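Local structure of N-alpha-acetyltransferase 35, NatC auxiliary subunit (Saccharomyces cerevisiae, 6YGA) at residues I547-I561 with L626-V640. The protein is the large auxiliary subunit of the yeast NatC N-terminal acetyltransferase, which acetylates the N-terminal methionine of L-A virus Gag protein. Sequence-based numbering, arbitrary orientation.
Sequences ITKSLCLIEVFQFAI and LERATNFIETEVRNV. With EDO (1,2-ethanediol), chain C; EDO (1,2-ethanediol), chain Y; EDO (1,2-ethanediol), chain D.
Ile554 and Ile633 meet where the backbones of two near-antiparallel helices come closest, and each sits as a knob in a hole of the other helix. Ile554 lies among Phe632, Ile633, Glu636 and Val637, its CD1 3.7 Å from Val637 CG2; Ile633 settles among Ile554, Phe557, Gln558 and Ile561. A third knob, Ile561, drops between Leu626, Ala629, Thr630 and Ile633. These three isoleucine knobs make the tight part, and the Gln558 side chain touches Ser689 and Ile692 of helix 668-701.

Along one flank the Phe557 and Phe632 rings lean together at 44°, centroids 4.7 Å apart, with Phe557 CE2 over a face of Phe632. Phe632 CG lies anti to the backbone N (chi1 171°), a torsion that carries the ring across to Phe557 and Leu553; Leu553 CD2 lies 3.5 Å from Phe632 CZ. Phe613 meets Phe557 edge-to-face.

The looser side is polar. Ser550 OG lies 2.6 Å from Glu636 OE2 and is also hydrogen-bonded to Asn546 O, one turn back. Two ethanediols, probably from the crystallisation liquor, bond here: one donates to Ser550 OG, the other to Glu636 OE2. The chemistry thus suggests a pairing held largely by interlocking apolar side chains, with a solvent-accessible polar margin that probably keeps Glu636 ionised.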
ATOM      1  N   ILE B 547      29.112  -8.028  -1.426  1.00 34.77           N
ATOM      2  CA  ILE B 547      28.510  -8.045  -0.098  1.00 36.52           C
ATOM      3  C   ILE B 547      27.178  -8.779  -0.137  1.00 37.16           C
ATOM      4  O   ILE B 547      26.896  -9.636   0.709  1.00 38.47           O
ATOM      5  CB  ILE B 547      28.356  -6.613   0.442  1.00 34.55           C
ATOM      6  CG1 ILE B 547      29.726  -6.021   0.760  1.00 34.77           C
ATOM      7  CG2 ILE B 547      27.474  -6.594   1.680  1.00 30.50           C
ATOM      8  CD1 ILE B 547      29.676  -4.558   1.121  1.00 35.28           C
ATOM      9  N   THR B 548      26.347  -8.464  -1.136  1.00 35.69           N
ATOM     10  CA  THR B 548      25.082  -9.172  -1.308  1.00 35.82           C
ATOM     11  C   THR B 548      25.317 -10.662  -1.510  1.00 36.80           C
ATOM     12  O   THR B 548      24.642 -11.499  -0.902  1.00 37.50           O
ATOM     13  CB  THR B 548      24.309  -8.594  -2.495  1.00 36.64           C
ATOM     14  OG1 THR B 548      23.910  -7.251  -2.203  1.00 39.72           O
ATOM     15  CG2 THR B 548      23.069  -9.432  -2.788  1.00 34.83           C
ATOM     16  N   LYS B 549      26.280 -11.007  -2.368  1.00 36.59           N
ATOM     17  CA  LYS B 549      26.567 -12.408  -2.651  1.00 36.95           C
ATOM     18  C   LYS B 549      27.002 -13.144  -1.391  1.00 37.39           C
ATOM     19  O   LYS B 549      26.534 -14.254  -1.118  1.00 37.87           O
ATOM     20  CB  LYS B 549      27.643 -12.503  -3.733  1.00 39.32           C
ATOM     21  CG  LYS B 549      27.544 -13.728  -4.618  1.00 45.71           C
ATOM     22  CD  LYS B 549      28.692 -13.772  -5.622  1.00 49.38           C
ATOM     23  CE  LYS B 549      30.019 -13.999  -4.916  1.00 54.89           C
ATOM     24  NZ  LYS B 549      31.171 -14.073  -5.858  1.00 59.42           N
ATOM     25  N   SER B 550      27.887 -12.530  -0.604  1.00 34.78           N
ATOM     26  CA  SER B 550      28.362 -13.170   0.617  1.00 35.16           C
ATOM     27  C   SER B 550      27.235 -13.359   1.627  1.00 35.81           C
ATOM     28  O   SER B 550      27.143 -14.413   2.266  1.00 36.60           O
ATOM     29  CB  SER B 550      29.494 -12.347   1.231  1.00 37.36           C
ATOM     30  OG  SER B 550      30.644 -12.348   0.406  1.00 39.84           O
ATOM     31  N   LEU B 551      26.373 -12.351   1.789  1.00 34.17           N
ATOM     32  CA  LEU B 551      25.312 -12.443   2.790  1.00 33.42           C
ATOM     33  C   LEU B 551      24.318 -13.548   2.447  1.00 35.14           C
ATOM     34  O   LEU B 551      23.901 -14.307   3.329  1.00 34.77           O
ATOM     35  CB  LEU B 551      24.602 -11.098   2.931  1.00 33.00           C
ATOM     36  CG  LEU B 551      25.415 -10.005   3.629  1.00 32.38           C
ATOM     37  CD1 LEU B 551      24.640  -8.703   3.653  1.00 34.12           C
ATOM     38  CD2 LEU B 551      25.787 -10.437   5.038  1.00 33.00           C
ATOM     39  N   CYS B 552      23.930 -13.653   1.172  1.00 36.54           N
ATOM     40  CA  CYS B 552      23.056 -14.743   0.746  1.00 37.52           C
ATOM     41  C   CYS B 552      23.688 -16.099   1.029  1.00 39.91           C
ATOM     42  O   CYS B 552      23.018 -17.015   1.521  1.00 40.96           O
ATOM     43  CB  CYS B 552      22.738 -14.611  -0.742  1.00 36.58           C
ATOM     44  SG  CYS B 552      21.866 -13.104  -1.189  1.00 39.24           S
ATOM     45  N   LEU B 553      24.975 -16.247   0.711  1.00 39.59           N
ATOM     46  CA  LEU B 553      25.660 -17.506   0.980  1.00 39.04           C
ATOM     47  C   LEU B 553      25.666 -17.809   2.470  1.00 39.14           C
ATOM     48  O   LEU B 553      25.424 -18.947   2.886  1.00 41.25           O
ATOM     49  CB  LEU B 553      27.086 -17.454   0.430  1.00 38.96           C
ATOM     50  CG  LEU B 553      27.851 -18.775   0.341  1.00 42.34           C
ATOM     51  CD1 LEU B 553      26.994 -19.835  -0.330  1.00 41.62           C
ATOM     52  CD2 LEU B 553      29.154 -18.581  -0.427  1.00 44.85           C
ATOM     53  N   ILE B 554      25.940 -16.793   3.291  1.00 36.97           N
ATOM     54  CA  ILE B 554      25.908 -16.973   4.739  1.00 36.60           C
ATOM     55  C   ILE B 554      24.543 -17.484   5.180  1.00 37.48           C
ATOM     56  O   ILE B 554      24.442 -18.381   6.025  1.00 40.00           O
ATOM     57  CB  ILE B 554      26.284 -15.657   5.440  1.00 37.35           C
ATOM     58  CG1 ILE B 554      27.785 -15.406   5.291  1.00 37.06           C
ATOM     59  CG2 ILE B 554      25.861 -15.678   6.905  1.00 39.31           C
ATOM     60  CD1 ILE B 554      28.213 -14.021   5.684  1.00 37.73           C
ATOM     61  N   GLU B 555      23.473 -16.943   4.593  1.00 31.92           N
ATOM     62  CA  GLU B 555      22.132 -17.421   4.913  1.00 32.07           C
ATOM     63  C   GLU B 555      21.929 -18.860   4.451  1.00 35.15           C
ATOM     64  O   GLU B 555      21.325 -19.668   5.168  1.00 37.78           O
ATOM     65  CB  GLU B 555      21.093 -16.497   4.280  1.00 33.06           C
ATOM     66  CG  GLU B 555      21.114 -15.068   4.814  1.00 34.30           C
ATOM     67  CD  GLU B 555      20.277 -14.892   6.072  1.00 35.86           C
ATOM     68  OE1 GLU B 555      20.103 -15.870   6.831  1.00 36.19           O
ATOM     69  OE2 GLU B 555      19.782 -13.770   6.297  1.00 35.32           O
ATOM     70  N   VAL B 556      22.431 -19.201   3.260  1.00 34.12           N
ATOM     71  CA  VAL B 556      22.289 -20.561   2.743  1.00 33.05           C
ATOM     72  C   VAL B 556      23.010 -21.558   3.647  1.00 34.17           C
ATOM     73  O   VAL B 556      22.470 -22.617   3.985  1.00 37.51           O
ATOM     74  CB  VAL B 556      22.794 -20.637   1.289  1.00 33.47           C
ATOM     75  CG1 VAL B 556      22.915 -22.083   0.827  1.00 34.34           C
ATOM     76  CG2 VAL B 556      21.862 -19.864   0.363  1.00 31.41           C
ATOM     77  N   PHE B 557      24.237 -21.230   4.061  1.00 31.44           N
ATOM     78  CA  PHE B 557      24.955 -22.100   4.990  1.00 36.50           C
ATOM     79  C   PHE B 557      24.197 -22.256   6.305  1.00 38.12           C
ATOM     80  O   PHE B 557      24.103 -23.362   6.849  1.00 40.71           O
ATOM     81  CB  PHE B 557      26.360 -21.558   5.250  1.00 37.75           C
ATOM     82  CG  PHE B 557      27.395 -22.065   4.290  1.00 39.29           C
ATOM     83  CD1 PHE B 557      27.832 -23.377   4.353  1.00 42.27           C
ATOM     84  CD2 PHE B 557      27.940 -21.226   3.333  1.00 40.61           C
ATOM     85  CE1 PHE B 557      28.790 -23.848   3.473  1.00 43.52           C
ATOM     86  CE2 PHE B 557      28.898 -21.690   2.451  1.00 42.06           C
ATOM     87  CZ  PHE B 557      29.323 -23.003   2.521  1.00 43.40           C
ATOM     88  N   GLN B 558      23.653 -21.156   6.831  1.00 35.93           N
ATOM     89  CA  GLN B 558      22.890 -21.220   8.073  1.00 35.96           C
ATOM     90  C   GLN B 558      21.699 -22.160   7.934  1.00 39.72           C
ATOM     91  O   GLN B 558      21.430 -22.977   8.822  1.00 41.77           O
ATOM     92  CB  GLN B 558      22.427 -19.818   8.467  1.00 33.45           C
ATOM     93  CG  GLN B 558      21.718 -19.753   9.803  1.00 32.57           C
ATOM     94  CD  GLN B 558      22.645 -20.056  10.961  1.00 35.72           C
ATOM     95  OE1 GLN B 558      23.262 -19.154  11.526  1.00 37.55           O
ATOM     96  NE2 GLN B 558      22.747 -21.332  11.320  1.00 35.33           N
ATOM     97  N   PHE B 559      20.971 -22.052   6.820  1.00 38.49           N
ATOM     98  CA  PHE B 559      19.842 -22.942   6.574  1.00 37.95           C
ATOM     99  C   PHE B 559      20.295 -24.396   6.519  1.00 38.99           C
ATOM    100  O   PHE B 559      19.658 -25.279   7.104  1.00 37.89           O
ATOM    101  CB  PHE B 559      19.141 -22.542   5.273  1.00 38.30           C
ATOM    102  CG  PHE B 559      17.873 -23.308   4.990  1.00 36.83           C
ATOM    103  CD1 PHE B 559      17.917 -24.554   4.382  1.00 34.80           C
ATOM    104  CD2 PHE B 559      16.634 -22.769   5.309  1.00 35.06           C
ATOM    105  CE1 PHE B 559      16.756 -25.252   4.110  1.00 33.37           C
ATOM    106  CE2 PHE B 559      15.469 -23.461   5.036  1.00 33.96           C
ATOM    107  CZ  PHE B 559      15.529 -24.706   4.438  1.00 32.02           C
ATOM    108  N   ALA B 560      21.404 -24.659   5.818  1.00 39.73           N
ATOM    109  CA  ALA B 560      21.891 -26.027   5.651  1.00 41.02           C
ATOM    110  C   ALA B 560      22.333 -26.637   6.976  1.00 42.07           C
ATOM    111  O   ALA B 560      22.186 -27.847   7.186  1.00 43.43           O
ATOM    112  CB  ALA B 560      23.038 -26.046   4.642  1.00 40.60           C
ATOM    113  N   ILE B 561      22.877 -25.817   7.878  1.00 42.51           N
ATOM    114  CA  ILE B 561      23.198 -26.294   9.219  1.00 43.50           C
ATOM    115  C   ILE B 561      21.923 -26.666   9.966  1.00 44.33           C
ATOM    116  O   ILE B 561      21.853 -27.716  10.616  1.00 45.84           O
ATOM    117  CB  ILE B 561      24.022 -25.233   9.975  1.00 40.74           C
ATOM    118  CG1 ILE B 561      25.430 -25.124   9.376  1.00 38.51           C
ATOM    119  CG2 ILE B 561      24.085 -25.551  11.464  1.00 35.98           C
ATOM    120  CD1 ILE B 561      26.225 -23.941   9.888  1.00 39.35           C
ATOM    121  N   LEU B 626      30.714 -29.665  10.019  1.00 58.00           N
ATOM    122  CA  LEU B 626      30.018 -28.544  10.643  1.00 54.54           C
ATOM    123  C   LEU B 626      30.989 -27.422  10.989  1.00 52.17           C
ATOM    124  O   LEU B 626      30.660 -26.238  10.843  1.00 46.37           O
ATOM    125  CB  LEU B 626      29.272 -29.015  11.892  1.00 53.35           C
ATOM    126  CG  LEU B 626      28.614 -27.919  12.735  1.00 51.54           C
ATOM    127  CD1 LEU B 626      27.576 -27.159  11.924  1.00 48.33           C
ATOM    128  CD2 LEU B 626      27.990 -28.502  13.995  1.00 53.29           C
ATOM    129  N   GLU B 627      32.196 -27.776  11.439  1.00 55.11           N
ATOM    130  CA  GLU B 627      33.184 -26.760  11.787  1.00 57.91           C
ATOM    131  C   GLU B 627      33.592 -25.948  10.564  1.00 54.57           C
ATOM    132  O   GLU B 627      33.812 -24.735  10.662  1.00 53.74           O
ATOM    133  CB  GLU B 627      34.400 -27.416  12.444  1.00 64.80           C
ATOM    134  CG  GLU B 627      35.358 -26.443  13.122  1.00 72.39           C
ATOM    135  CD  GLU B 627      36.301 -25.772  12.144  1.00 78.30           C
ATOM    136  OE1 GLU B 627      36.654 -26.408  11.126  1.00 80.28           O
ATOM    137  OE2 GLU B 627      36.682 -24.607  12.384  1.00 80.19           O
ATOM    138  N   ARG B 628      33.691 -26.592   9.399  1.00 53.50           N
ATOM    139  CA  ARG B 628      34.005 -25.853   8.181  1.00 54.77           C
ATOM    140  C   ARG B 628      32.890 -24.872   7.832  1.00 50.38           C
ATOM    141  O   ARG B 628      33.156 -23.759   7.362  1.00 50.06           O
ATOM    142  CB  ARG B 628      34.260 -26.824   7.027  1.00 58.64           C
ATOM    143  CG  ARG B 628      35.635 -27.474   7.076  1.00 67.20           C
ATOM    144  CD  ARG B 628      35.716 -28.743   6.235  1.00 73.61           C
ATOM    145  NE  ARG B 628      35.568 -28.493   4.803  1.00 77.45           N
ATOM    146  CZ  ARG B 628      36.574 -28.191   3.986  1.00 79.16           C
ATOM    147  NH1 ARG B 628      37.809 -28.087   4.457  1.00 80.72           N
ATOM    148  NH2 ARG B 628      36.343 -27.988   2.696  1.00 77.42           N
ATOM    149  N   ALA B 629      31.636 -25.260   8.071  1.00 47.16           N
ATOM    150  CA  ALA B 629      30.514 -24.386   7.740  1.00 45.39           C
ATOM    151  C   ALA B 629      30.422 -23.207   8.702  1.00 46.89           C
ATOM    152  O   ALA B 629      30.183 -22.071   8.278  1.00 46.45           O
ATOM    153  CB  ALA B 629      29.210 -25.181   7.739  1.00 41.91           C
ATOM    154  N   THR B 630      30.602 -23.455  10.001  1.00 45.90           N
ATOM    155  CA  THR B 630      30.533 -22.361  10.964  1.00 44.55           C
ATOM    156  C   THR B 630      31.727 -21.429  10.824  1.00 45.06           C
ATOM    157  O   THR B 630      31.586 -20.208  10.964  1.00 45.96           O
ATOM    158  CB  THR B 630      30.439 -22.912  12.384  1.00 43.78           C
ATOM    159  OG1 THR B 630      31.643 -23.615  12.714  1.00 45.22           O
ATOM    160  CG2 THR B 630      29.262 -23.857  12.491  1.00 41.46           C
ATOM    161  N   ASN B 631      32.912 -21.980  10.545  1.00 44.96           N
ATOM    162  CA  ASN B 631      34.081 -21.131  10.350  1.00 46.30           C
ATOM    163  C   ASN B 631      33.921 -20.241   9.125  1.00 44.11           C
ATOM    164  O   ASN B 631      34.395 -19.100   9.124  1.00 46.56           O
ATOM    165  CB  ASN B 631      35.344 -21.986  10.240  1.00 53.38           C
ATOM    166  CG  ASN B 631      36.591 -21.157  10.002  1.00 56.93           C
ATOM    167  OD1 ASN B 631      37.036 -20.415  10.877  1.00 59.44           O
ATOM    168  ND2 ASN B 631      37.169 -21.291   8.815  1.00 57.29           N
ATOM    169  N   PHE B 632      33.239 -20.726   8.085  1.00 40.34           N
ATOM    170  CA  PHE B 632      32.988 -19.877   6.924  1.00 41.09           C
ATOM    171  C   PHE B 632      32.071 -18.714   7.280  1.00 41.74           C
ATOM    172  O   PHE B 632      32.310 -17.578   6.853  1.00 40.13           O
ATOM    173  CB  PHE B 632      32.390 -20.694   5.779  1.00 42.14           C
ATOM    174  CG  PHE B 632      31.918 -19.852   4.628  1.00 43.09           C
ATOM    175  CD1 PHE B 632      32.792 -19.482   3.622  1.00 44.02           C
ATOM    176  CD2 PHE B 632      30.604 -19.420   4.562  1.00 46.29           C
ATOM    177  CE1 PHE B 632      32.365 -18.700   2.569  1.00 43.55           C
ATOM    178  CE2 PHE B 632      30.172 -18.636   3.512  1.00 46.36           C
ATOM    179  CZ  PHE B 632      31.055 -18.278   2.514  1.00 45.18           C
ATOM    180  N   ILE B 633      31.013 -18.980   8.053  1.00 40.81           N
ATOM    181  CA  ILE B 633      30.072 -17.926   8.428  1.00 39.42           C
ATOM    182  C   ILE B 633      30.782 -16.829   9.212  1.00 41.70           C
ATOM    183  O   ILE B 633      30.638 -15.637   8.914  1.00 40.13           O
ATOM    184  CB  ILE B 633      28.895 -18.521   9.224  1.00 38.62           C
ATOM    185  CG1 ILE B 633      27.966 -19.303   8.293  1.00 37.54           C
ATOM    186  CG2 ILE B 633      28.131 -17.431   9.968  1.00 36.61           C
ATOM    187  CD1 ILE B 633      26.741 -19.865   8.981  1.00 39.44           C
ATOM    188  N   GLU B 634      31.572 -17.215  10.216  1.00 44.08           N
ATOM    189  CA  GLU B 634      32.289 -16.227  11.017  1.00 50.60           C
ATOM    190  C   GLU B 634      33.337 -15.495  10.188  1.00 49.57           C
ATOM    191  O   GLU B 634      33.492 -14.275  10.313  1.00 50.40           O
ATOM    192  CB  GLU B 634      32.939 -16.901  12.227  1.00 59.05           C
ATOM    193  CG  GLU B 634      31.979 -17.716  13.078  1.00 64.55           C
ATOM    194  CD  GLU B 634      32.649 -18.327  14.292  1.00 71.15           C
ATOM    195  OE1 GLU B 634      33.707 -17.812  14.708  1.00 73.92           O
ATOM    196  OE2 GLU B 634      32.119 -19.320  14.830  1.00 75.42           O
ATOM    197  N   THR B 635      34.066 -16.222   9.338  1.00 46.70           N
ATOM    198  CA  THR B 635      35.108 -15.591   8.533  1.00 42.98           C
ATOM    199  C   THR B 635      34.508 -14.645   7.503  1.00 41.10           C
ATOM    200  O   THR B 635      34.994 -13.523   7.317  1.00 42.24           O
ATOM    201  CB  THR B 635      35.963 -16.659   7.849  1.00 45.85           C
ATOM    202  OG1 THR B 635      36.621 -17.449   8.846  1.00 50.54           O
ATOM    203  CG2 THR B 635      37.010 -16.018   6.956  1.00 47.28           C
ATOM    204  N   GLU B 636      33.437 -15.078   6.830  1.00 38.78           N
ATOM    205  CA  GLU B 636      32.828 -14.254   5.792  1.00 39.38           C
ATOM    206  C   GLU B 636      32.113 -13.042   6.379  1.00 41.31           C
ATOM    207  O   GLU B 636      32.082 -11.981   5.746  1.00 42.47           O
ATOM    208  CB  GLU B 636      31.862 -15.094   4.956  1.00 41.41           C
ATOM    209  CG  GLU B 636      31.481 -14.465   3.627  1.00 47.16           C
ATOM    210  CD  GLU B 636      32.654 -14.368   2.667  1.00 51.36           C
ATOM    211  OE1 GLU B 636      33.689 -15.027   2.903  1.00 53.23           O
ATOM    212  OE2 GLU B 636      32.538 -13.629   1.668  1.00 52.49           O
ATOM    213  N   VAL B 637      31.545 -13.172   7.581  1.00 39.88           N
ATOM    214  CA  VAL B 637      30.925 -12.017   8.224  1.00 40.48           C
ATOM    215  C   VAL B 637      31.957 -10.920   8.453  1.00 41.73           C
ATOM    216  O   VAL B 637      31.707  -9.745   8.159  1.00 44.23           O
ATOM    217  CB  VAL B 637      30.225 -12.436   9.533  1.00 40.47           C
ATOM    218  CG1 VAL B 637      30.035 -11.237  10.443  1.00 41.98           C
ATOM    219  CG2 VAL B 637      28.874 -13.069   9.224  1.00 37.12           C
ATOM    220  N   ARG B 638      33.144 -11.284   8.942  1.00 40.46           N
ATOM    221  CA  ARG B 638      34.169 -10.272   9.178  1.00 43.89           C
ATOM    222  C   ARG B 638      34.643  -9.646   7.871  1.00 43.10           C
ATOM    223  O   ARG B 638      34.913  -8.440   7.815  1.00 43.25           O
ATOM    224  CB  ARG B 638      35.344 -10.875   9.946  1.00 46.82           C
ATOM    225  CG  ARG B 638      34.962 -11.425  11.304  1.00 50.20           C
ATOM    226  CD  ARG B 638      36.193 -11.772  12.114  1.00 53.22           C
ATOM    227  NE  ARG B 638      35.847 -12.346  13.410  1.00 58.90           N
ATOM    228  CZ  ARG B 638      35.831 -13.650  13.665  1.00 62.39           C
ATOM    229  NH1 ARG B 638      36.147 -14.517  12.714  1.00 62.37           N
ATOM    230  NH2 ARG B 638      35.505 -14.086  14.874  1.00 65.38           N
ATOM    231  N   ASN B 639      34.749 -10.445   6.806  1.00 42.43           N
ATOM    232  CA  ASN B 639      35.114  -9.883   5.509  1.00 40.29           C
ATOM    233  C   ASN B 639      34.038  -8.932   5.004  1.00 38.75           C
ATOM    234  O   ASN B 639      34.348  -7.886   4.420  1.00 40.65           O
ATOM    235  CB  ASN B 639      35.364 -10.999   4.494  1.00 40.78           C
ATOM    236  CG  ASN B 639      36.593 -11.823   4.821  1.00 43.58           C
ATOM    237  OD1 ASN B 639      37.510 -11.355   5.495  1.00 47.18           O
ATOM    238  ND2 ASN B 639      36.620 -13.059   4.338  1.00 42.21           N
ATOM    239  N   VAL B 640      32.766  -9.279   5.219  1.00 33.92           N
ATOM    240  CA  VAL B 640      31.676  -8.385   4.835  1.00 36.40           C
ATOM    241  C   VAL B 640      31.774  -7.071   5.597  1.00 40.05           C
ATOM    242  O   VAL B 640      31.606  -5.988   5.021  1.00 40.39           O
ATOM    243  CB  VAL B 640      30.316  -9.073   5.058  1.00 36.14           C
ATOM    244  CG1 VAL B 640      29.184  -8.053   5.022  1.00 36.36           C
ATOM    245  CG2 VAL B 640      30.091 -10.143   4.005  1.00 34.64           C
TER
HETATM  246  C1  EDO C 821      31.279 -15.220  -1.707  1.00 83.50           C
HETATM  247  O1  EDO C 821      30.875 -13.851  -1.829  1.00 82.56           O
HETATM  248  C2  EDO C 821      32.691 -15.277  -1.134  1.00 84.39           C
HETATM  249  O2  EDO C 821      33.098 -16.641  -0.982  1.00 85.13           O
HETATM  250  C1  EDO Y 814      32.896  -9.205  -0.199  1.00 70.20           C
HETATM  251  O1  EDO Y 814      32.244  -7.945  -0.393  1.00 72.29           O
HETATM  252  C2  EDO Y 814      32.750  -9.656   1.248  1.00 68.88           C
HETATM  253  O2  EDO Y 814      33.586 -10.800   1.455  1.00 69.66           O
HETATM  254  C1  EDO D 820      24.645  -5.112  -0.126  1.00 48.30           C
HETATM  255  O1  EDO D 820      23.367  -5.762  -0.203  1.00 47.03           O
HETATM  256  C2  EDO D 820      24.472  -3.600  -0.084  1.00 51.13           C
HETATM  257  O2  EDO D 820      23.501  -3.182  -1.050  1.00 55.20           O